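Local atomic coordinates of ChrR-like cupin domain-containing protein (Ralstonia eutropha, PDB entry 3CJX), a protein that is of unknown function but has a cupin-like fold and belongs to the ChrR-like cupin family. Residues Y75-P80 / Q99-R104. Residues are numbered along the deposited sequence; the frame is centred on the assembly and turned at random.
Sequences YYTEYP and QFNTPR
Asn101 lies over one face of the Tyr75 ring and reaches on to the hydroxyl of Thr77. Its CB makes a CH-pi contact 3.7 Å from the ring centroid of Tyr75, displaced toward the rim and nearest CZ. CG, anti to the carbonyl carbon of Asn101 (chi1 -65°), also keeps close to Tyr75 CZ, and from there the amide stays almost parallel to the ring, the two planes only 17° apart, with ND2 3.7 Å from Tyr75 CE2. At the tip, ND2 gives a hydrogen bond of 2.8 Å to Thr77 OG1, the acceptor lying in the amide plane, and a weak one to Tyr75 O; OD1 turns to Thr55 OG1. Asparagine suits this place, since it combines a CB for the ring with an N-H donor group for Thr77 and Tyr75 and an acceptor oxygen for Thr55.

The backbones beneath belong to an antiparallel sheet of the cupin-like fold, where strand 73-76 runs beside strand 97-101. Tyr75 and Asn101 form a hydrogen-bonded pair, with Tyr75 N bound to Asn101 O at 3.0 Å and a weak return bond from Asn101 N to Tyr75 O; Tyr76 and Phe100 form the following non-hydrogen-bonded pair and send their side chains to the opposite face. Where the first strand gives way to a type I turn from Tyr76 to Tyr79, Thr77 N still bonds to Gln99 O (3.0 Å).

A threonine hydroxyl can accept and donate at once: Thr77 OG1, taking the bond from Asn101, donates to Gln99 OE1, also at 2.8 Å. Gln99 is long enough to supply that oxygen, while NE2 binds Leu56 O. The Glu78 chain is bent at chi2, and its OE1 accepts a weak bond of 3.3 Å from Gln99 N. At the other end of the contact, Pro103 CG meets the edge of the Tyr75 ring at CE1 (3.8 Å), where proline offers apolar ring carbons.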
loop_
_atom_site.group_PDB
_atom_site.type_symbol
_atom_site.label_atom_id
_atom_site.label_comp_id
_atom_site.label_asym_id
_atom_site.label_seq_id
_atom_site.Cartn_x
_atom_site.Cartn_y
_atom_site.Cartn_z
ATOM N N TYR A 75 10.244 7.508 -7.741
ATOM C CA TYR A 75 10.295 7.200 -9.164
ATOM C C TYR A 75 10.510 5.715 -9.405
ATOM O O TYR A 75 10.984 4.984 -8.533
ATOM C CB TYR A 75 11.435 7.970 -9.821
ATOM C CG TYR A 75 12.803 7.522 -9.361
ATOM C CD1 TYR A 75 13.358 8.023 -8.182
ATOM C CD2 TYR A 75 13.537 6.583 -10.090
ATOM C CE1 TYR A 75 14.595 7.605 -7.740
ATOM C CE2 TYR A 75 14.767 6.148 -9.645
ATOM C CZ TYR A 75 15.294 6.672 -8.468
ATOM O OH TYR A 75 16.527 6.273 -8.003
ATOM N N TYR A 76 10.149 5.285 -10.601
ATOM C CA TYR A 76 10.321 3.905 -10.986
ATOM C C TYR A 76 11.670 3.845 -11.686
ATOM O O TYR A 76 11.977 4.680 -12.530
ATOM C CB TYR A 76 9.191 3.394 -11.896
ATOM C CG TYR A 76 7.848 3.097 -11.231
ATOM C CD1 TYR A 76 7.770 2.365 -10.045
ATOM C CD2 TYR A 76 6.647 3.419 -11.865
ATOM C CE1 TYR A 76 6.540 2.049 -9.463
ATOM C CE2 TYR A 76 5.413 3.083 -11.302
ATOM C CZ TYR A 76 5.370 2.405 -10.101
ATOM O OH TYR A 76 4.153 2.120 -9.525
ATOM N N THR A 77 12.482 2.865 -11.311
ATOM C CA THR A 77 13.816 2.665 -11.885
ATOM C C THR A 77 13.898 2.864 -13.395
ATOM O O THR A 77 14.837 3.445 -13.907
ATOM C CB THR A 77 14.266 1.211 -11.631
ATOM O OG1 THR A 77 14.190 0.923 -10.231
ATOM C CG2 THR A 77 15.668 0.976 -12.149
ATOM N N GLU A 78 12.900 2.352 -14.091
ATOM C CA GLU A 78 12.824 2.361 -15.539
ATOM C C GLU A 78 12.525 3.756 -16.117
ATOM O O GLU A 78 12.922 4.055 -17.230
ATOM C CB GLU A 78 11.721 1.371 -15.982
ATOM C CG GLU A 78 11.813 -0.108 -15.425
ATOM C CD GLU A 78 11.322 -0.355 -13.942
ATOM O OE1 GLU A 78 10.790 0.563 -13.262
ATOM O OE2 GLU A 78 11.487 -1.508 -13.464
ATOM N N TYR A 79 11.850 4.614 -15.347
ATOM C CA TYR A 79 11.443 5.944 -15.812
ATOM C C TYR A 79 11.978 7.072 -14.920
ATOM O O TYR A 79 11.210 7.871 -14.383
ATOM C CB TYR A 79 9.925 6.003 -15.830
ATOM C CG TYR A 79 9.264 4.985 -16.725
ATOM C CD1 TYR A 79 8.955 5.287 -18.052
ATOM C CD2 TYR A 79 8.928 3.724 -16.253
ATOM C CE1 TYR A 79 8.328 4.358 -18.879
ATOM C CE2 TYR A 79 8.306 2.793 -17.074
ATOM C CZ TYR A 79 8.003 3.123 -18.386
ATOM O OH TYR A 79 7.371 2.215 -19.219
ATOM N N PRO A 80 13.305 7.192 -14.808
ATOM C CA PRO A 80 13.951 8.178 -13.888
ATOM C C PRO A 80 13.682 9.658 -14.139
ATOM O O PRO A 80 13.850 10.480 -13.224
ATOM C CB PRO A 80 15.445 7.891 -14.048
ATOM C CG PRO A 80 15.566 7.195 -15.357
ATOM C CD PRO A 80 14.298 6.418 -15.569
ATOM N N GLN A 99 9.771 -0.887 -10.476
ATOM C CA GLN A 99 10.486 -0.876 -9.201
ATOM C C GLN A 99 10.486 0.507 -8.535
ATOM O O GLN A 99 11.094 1.445 -9.040
ATOM C CB GLN A 99 11.923 -1.331 -9.429
ATOM C CG GLN A 99 12.767 -1.260 -8.187
ATOM C CD GLN A 99 14.114 -1.883 -8.357
ATOM O OE1 GLN A 99 14.833 -1.612 -9.325
ATOM N NE2 GLN A 99 14.487 -2.710 -7.390
ATOM N N PHE A 100 9.849 0.572 -7.372
ATOM C CA PHE A 100 9.684 1.788 -6.583
ATOM C C PHE A 100 11.014 2.200 -5.947
ATOM O O PHE A 100 11.742 1.363 -5.415
ATOM C CB PHE A 100 8.620 1.525 -5.493
ATOM C CG PHE A 100 8.230 2.726 -4.682
ATOM C CD1 PHE A 100 8.905 3.039 -3.506
ATOM C CD2 PHE A 100 7.153 3.509 -5.057
ATOM C CE1 PHE A 100 8.536 4.131 -2.744
ATOM C CE2 PHE A 100 6.774 4.608 -4.309
ATOM C CZ PHE A 100 7.451 4.922 -3.151
ATOM N N ASN A 101 11.319 3.488 -6.017
ATOM C CA ASN A 101 12.500 4.041 -5.394
ATOM C C ASN A 101 12.170 5.381 -4.757
ATOM O O ASN A 101 11.400 6.158 -5.338
ATOM C CB ASN A 101 13.588 4.352 -6.427
ATOM C CG ASN A 101 14.132 3.124 -7.132
ATOM O OD1 ASN A 101 15.057 2.468 -6.643
ATOM N ND2 ASN A 101 13.636 2.877 -8.337
ATOM N N THR A 102 12.727 5.638 -3.571
ATOM C CA THR A 102 12.692 6.973 -2.990
ATOM C C THR A 102 14.140 7.402 -3.046
ATOM O O THR A 102 15.001 6.715 -2.498
ATOM C CB THR A 102 12.184 7.075 -1.535
ATOM O OG1 THR A 102 12.835 6.107 -0.704
ATOM C CG2 THR A 102 10.679 6.902 -1.474
ATOM N N PRO A 103 14.425 8.518 -3.722
ATOM C CA PRO A 103 15.810 9.006 -3.760
ATOM C C PRO A 103 16.424 9.195 -2.383
ATOM O O PRO A 103 15.733 9.631 -1.464
ATOM C CB PRO A 103 15.685 10.391 -4.410
ATOM C CG PRO A 103 14.403 10.355 -5.172
ATOM C CD PRO A 103 13.497 9.394 -4.471
ATOM N N ARG A 104 17.720 8.909 -2.253
ATOM C CA ARG A 104 18.424 9.148 -0.988
ATOM C C ARG A 104 18.385 10.622 -0.588
ATOM O O ARG A 104 18.443 10.947 0.601
ATOM C CB ARG A 104 19.888 8.736 -1.076
ATOM C CG ARG A 104 20.544 8.702 0.297
ATOM C CD ARG A 104 21.937 8.090 0.315
ATOM N NE ARG A 104 22.951 8.874 -0.388
ATOM C CZ ARG A 104 24.231 8.517 -0.486
ATOM N NH1 ARG A 104 24.673 7.387 0.063
ATOM N NH2 ARG A 104 25.073 9.295 -1.144
#